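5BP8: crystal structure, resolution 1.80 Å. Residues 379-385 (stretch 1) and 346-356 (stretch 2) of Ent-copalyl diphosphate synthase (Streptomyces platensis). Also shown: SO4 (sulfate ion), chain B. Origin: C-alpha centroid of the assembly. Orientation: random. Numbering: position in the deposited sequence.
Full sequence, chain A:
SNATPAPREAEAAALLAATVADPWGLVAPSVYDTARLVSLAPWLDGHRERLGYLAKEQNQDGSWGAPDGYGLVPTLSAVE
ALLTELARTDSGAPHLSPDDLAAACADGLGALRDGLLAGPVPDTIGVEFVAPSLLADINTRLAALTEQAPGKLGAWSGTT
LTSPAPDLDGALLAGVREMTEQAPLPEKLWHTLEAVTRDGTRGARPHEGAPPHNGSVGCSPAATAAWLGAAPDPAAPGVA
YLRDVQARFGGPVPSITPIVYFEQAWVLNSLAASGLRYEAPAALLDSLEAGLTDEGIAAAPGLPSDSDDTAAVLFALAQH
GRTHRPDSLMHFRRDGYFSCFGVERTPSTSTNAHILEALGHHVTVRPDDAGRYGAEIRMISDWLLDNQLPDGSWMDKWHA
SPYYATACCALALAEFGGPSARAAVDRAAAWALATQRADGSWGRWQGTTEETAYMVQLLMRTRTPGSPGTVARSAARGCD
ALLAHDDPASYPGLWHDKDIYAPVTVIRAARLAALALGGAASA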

# COMPACT_ATOMS: atom_id res chain seq x y z
N MSE A 379 -22.21 -5.55 16.35
CA MSE A 379 -22.39 -6.12 15.03
C MSE A 379 -21.13 -6.28 14.17
O MSE A 379 -21.08 -7.15 13.26
CB MSE A 379 -23.19 -5.13 14.26
CG MSE A 379 -23.64 -5.60 12.89
SE MSE A 379 -23.85 -3.81 12.25
CE MSE A 379 -24.79 -3.62 10.57
N ILE A 380 -20.17 -5.39 14.38
CA ILE A 380 -18.83 -5.52 13.74
C ILE A 380 -18.14 -6.72 14.38
O ILE A 380 -17.51 -7.55 13.71
CB ILE A 380 -17.95 -4.28 13.96
CG1 ILE A 380 -18.51 -3.07 13.22
CG2 ILE A 380 -16.52 -4.57 13.49
CD1 ILE A 380 -17.76 -1.81 13.59
N SER A 381 -18.26 -6.82 15.71
CA SER A 381 -17.86 -8.04 16.42
C SER A 381 -18.43 -9.30 15.80
O SER A 381 -17.65 -10.20 15.45
CB SER A 381 -18.25 -7.96 17.89
OG SER A 381 -17.47 -6.98 18.54
N ASP A 382 -19.75 -9.38 15.64
CA ASP A 382 -20.40 -10.49 14.91
C ASP A 382 -19.58 -10.80 13.67
O ASP A 382 -19.05 -11.90 13.52
CB ASP A 382 -21.81 -10.13 14.40
CG ASP A 382 -22.44 -11.27 13.55
OD1 ASP A 382 -22.45 -12.45 14.01
OD2 ASP A 382 -22.91 -11.00 12.42
N TRP A 383 -19.49 -9.79 12.81
CA TRP A 383 -18.99 -9.94 11.46
C TRP A 383 -17.52 -10.39 11.42
O TRP A 383 -17.18 -11.27 10.63
CB TRP A 383 -19.17 -8.62 10.72
CG TRP A 383 -18.89 -8.69 9.29
CD1 TRP A 383 -19.72 -9.10 8.30
CD2 TRP A 383 -17.66 -8.35 8.66
NE1 TRP A 383 -19.10 -9.02 7.09
CE2 TRP A 383 -17.82 -8.57 7.28
CE3 TRP A 383 -16.44 -7.87 9.14
CZ2 TRP A 383 -16.79 -8.32 6.36
CZ3 TRP A 383 -15.41 -7.62 8.21
CH2 TRP A 383 -15.61 -7.86 6.85
N LEU A 384 -16.67 -9.78 12.25
CA LEU A 384 -15.25 -10.18 12.29
C LEU A 384 -15.10 -11.62 12.72
O LEU A 384 -14.35 -12.38 12.14
CB LEU A 384 -14.44 -9.29 13.22
CG LEU A 384 -14.19 -7.87 12.73
CD1 LEU A 384 -13.58 -7.06 13.85
CD2 LEU A 384 -13.27 -7.91 11.52
N LEU A 385 -15.84 -11.99 13.76
CA LEU A 385 -15.88 -13.38 14.18
C LEU A 385 -16.34 -14.34 13.09
O LEU A 385 -15.72 -15.39 12.89
CB LEU A 385 -16.76 -13.51 15.44
CG LEU A 385 -16.18 -12.72 16.61
CD1 LEU A 385 -17.17 -12.57 17.79
CD2 LEU A 385 -14.90 -13.41 17.07
S SO4 B . -13.42 -3.36 -4.77
O1 SO4 B . -13.81 -4.34 -3.73
O2 SO4 B . -14.68 -2.96 -5.49
O3 SO4 B . -12.71 -2.23 -4.24
O4 SO4 B . -12.57 -4.07 -5.74
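Stretch 2 346-356: TPSTSTNAHIL

Stretch 2 enters as an extended loop, Thr346 to Ser348, and turns at Thr349 into a helix that runs on past Leu356. It lies on the helix of stretch 1 in a nearly antiparallel sense: the N-to-C directions make an angle of 148° (signed crossing angle -148°), and the axes come within 9.8 Å. Ile380 therefore faces Asn352, with CA atoms 6.5 Å apart, and Leu384, one turn further on, faces Thr349, with CA atoms 6.7 Å apart. No hydrogen bond joins the two stretches; the fit is one of shape.

The clearest bump is Leu384, whose side chain sits as a knob in the hollow formed by Thr349, Asn352, Ala353 and Leu356. Its CD2 lies 3.6 Å from Thr349 O and 4.1 Å from Asn352 CB, while CD1 lies 3.9 Å from Ala353 CA and 4.0 Å from Leu356 CD2. The forked end of leucine suits such a pocket, since its two methyls reach different parts of the wall. Ala353 points its CB away from stretch 1, so the knob meets the backbone of that residue at close range.

One turn earlier, Ile380 fills the neighbouring space. Its CG2 rests 3.4 Å from Asn352 O and 3.9 Å from Leu356 CB, and its CD1 reaches 3.6 Å from Ile355 CG2. The beta-branch places one methyl close to the backbone while the longer arm extends to the next side chain. Leu356, pointing toward stretch 1, also brings CD2 to 4.1 Å from Ser381 OG, where a small serine leaves the leucine room.

At the other end, Trp383 covers the start of the second helix. Its broad indole spans the join between loop and helix: CZ2 packs 3.7 Å from Pro347 CB, and CZ3 lies 3.7 Å from Asn352 ND2. Thr349 CA meets the ring at its edge, 3.9 Å from CZ3. Pro347, with its compact apolar ring, is a natural neighbour for the indole.

Within stretch 2, three polar residues tie the start of the helix together, while other polar groups find partners elsewhere in the structure. Ser348 is the N-cap: its OG accepts from Thr351 N at 3.0 Å and from Thr351 OG1 at 2.8 Å, and its CB points away from stretch 1. Asn352 ND2 donates to Ser348 O at 2.9 Å, a nearly straight bond that lets a polar side chain lie buried beside the indole. Before the cap, Thr346 N donates to sulfate O1 at 2.8 Å, outside the contact between the stretches.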

# COMPACT_ATOMS: atom_id res chain seq x y z
N THR A 346 -15.83 -5.78 -2.46
CA THR A 346 -15.27 -6.65 -1.45
C THR A 346 -15.05 -5.90 -0.16
O THR A 346 -14.35 -4.87 -0.14
CB THR A 346 -13.91 -7.19 -1.95
OG1 THR A 346 -14.15 -7.89 -3.17
CG2 THR A 346 -13.30 -8.15 -0.95
N PRO A 347 -15.66 -6.37 0.94
CA PRO A 347 -15.38 -5.72 2.22
C PRO A 347 -13.96 -5.97 2.72
O PRO A 347 -13.33 -6.96 2.36
CB PRO A 347 -16.36 -6.40 3.20
CG PRO A 347 -17.14 -7.39 2.43
CD PRO A 347 -16.51 -7.57 1.09
N SER A 348 -13.52 -5.09 3.59
CA SER A 348 -12.24 -5.17 4.24
C SER A 348 -12.38 -5.60 5.70
O SER A 348 -13.09 -4.97 6.48
CB SER A 348 -11.54 -3.82 4.17
OG SER A 348 -10.41 -3.79 5.01
N THR A 349 -11.67 -6.65 6.08
CA THR A 349 -11.65 -7.11 7.48
C THR A 349 -10.85 -6.15 8.35
O THR A 349 -11.30 -5.80 9.45
CB THR A 349 -11.05 -8.53 7.61
OG1 THR A 349 -9.74 -8.55 7.00
CG2 THR A 349 -11.94 -9.56 6.93
N SER A 350 -9.71 -5.66 7.85
CA SER A 350 -8.86 -4.74 8.62
C SER A 350 -9.60 -3.41 8.87
O SER A 350 -9.46 -2.82 9.93
CB SER A 350 -7.48 -4.49 7.95
OG SER A 350 -7.63 -3.67 6.82
N THR A 351 -10.38 -2.96 7.90
CA THR A 351 -11.16 -1.73 8.04
C THR A 351 -12.18 -1.87 9.18
O THR A 351 -12.30 -0.99 10.05
CB THR A 351 -11.85 -1.37 6.73
OG1 THR A 351 -10.85 -1.12 5.71
CG2 THR A 351 -12.76 -0.13 6.86
N ASN A 352 -12.91 -2.97 9.18
CA ASN A 352 -13.88 -3.22 10.24
C ASN A 352 -13.24 -3.36 11.60
O ASN A 352 -13.77 -2.82 12.58
CB ASN A 352 -14.76 -4.41 9.89
CG ASN A 352 -15.88 -4.02 8.93
OD1 ASN A 352 -17.01 -3.69 9.35
ND2 ASN A 352 -15.57 -4.01 7.64
N ALA A 353 -12.09 -4.04 11.67
CA ALA A 353 -11.27 -4.03 12.90
C ALA A 353 -10.94 -2.62 13.38
O ALA A 353 -11.10 -2.31 14.57
CB ALA A 353 -9.99 -4.83 12.71
N HIS A 354 -10.49 -1.74 12.47
CA HIS A 354 -10.11 -0.40 12.86
C HIS A 354 -11.33 0.44 13.29
O HIS A 354 -11.24 1.26 14.22
CB HIS A 354 -9.25 0.25 11.75
CG HIS A 354 -7.94 -0.44 11.55
ND1 HIS A 354 -7.27 -0.49 10.35
CD2 HIS A 354 -7.18 -1.13 12.43
CE1 HIS A 354 -6.16 -1.19 10.49
NE2 HIS A 354 -6.08 -1.60 11.74
N ILE A 355 -12.47 0.20 12.66
CA ILE A 355 -13.71 0.84 13.06
C ILE A 355 -14.14 0.35 14.44
O ILE A 355 -14.57 1.16 15.27
CB ILE A 355 -14.81 0.65 12.00
CG1 ILE A 355 -14.40 1.45 10.76
CG2 ILE A 355 -16.15 1.21 12.47
CD1 ILE A 355 -15.15 1.09 9.52
N LEU A 356 -13.98 -0.93 14.70
CA LEU A 356 -14.26 -1.46 16.04
C LEU A 356 -13.42 -0.76 17.10
O LEU A 356 -13.93 -0.40 18.19
CB LEU A 356 -14.08 -2.96 16.08
CG LEU A 356 -14.27 -3.66 17.43
CD1 LEU A 356 -15.66 -3.37 17.96
CD2 LEU A 356 -14.07 -5.14 17.32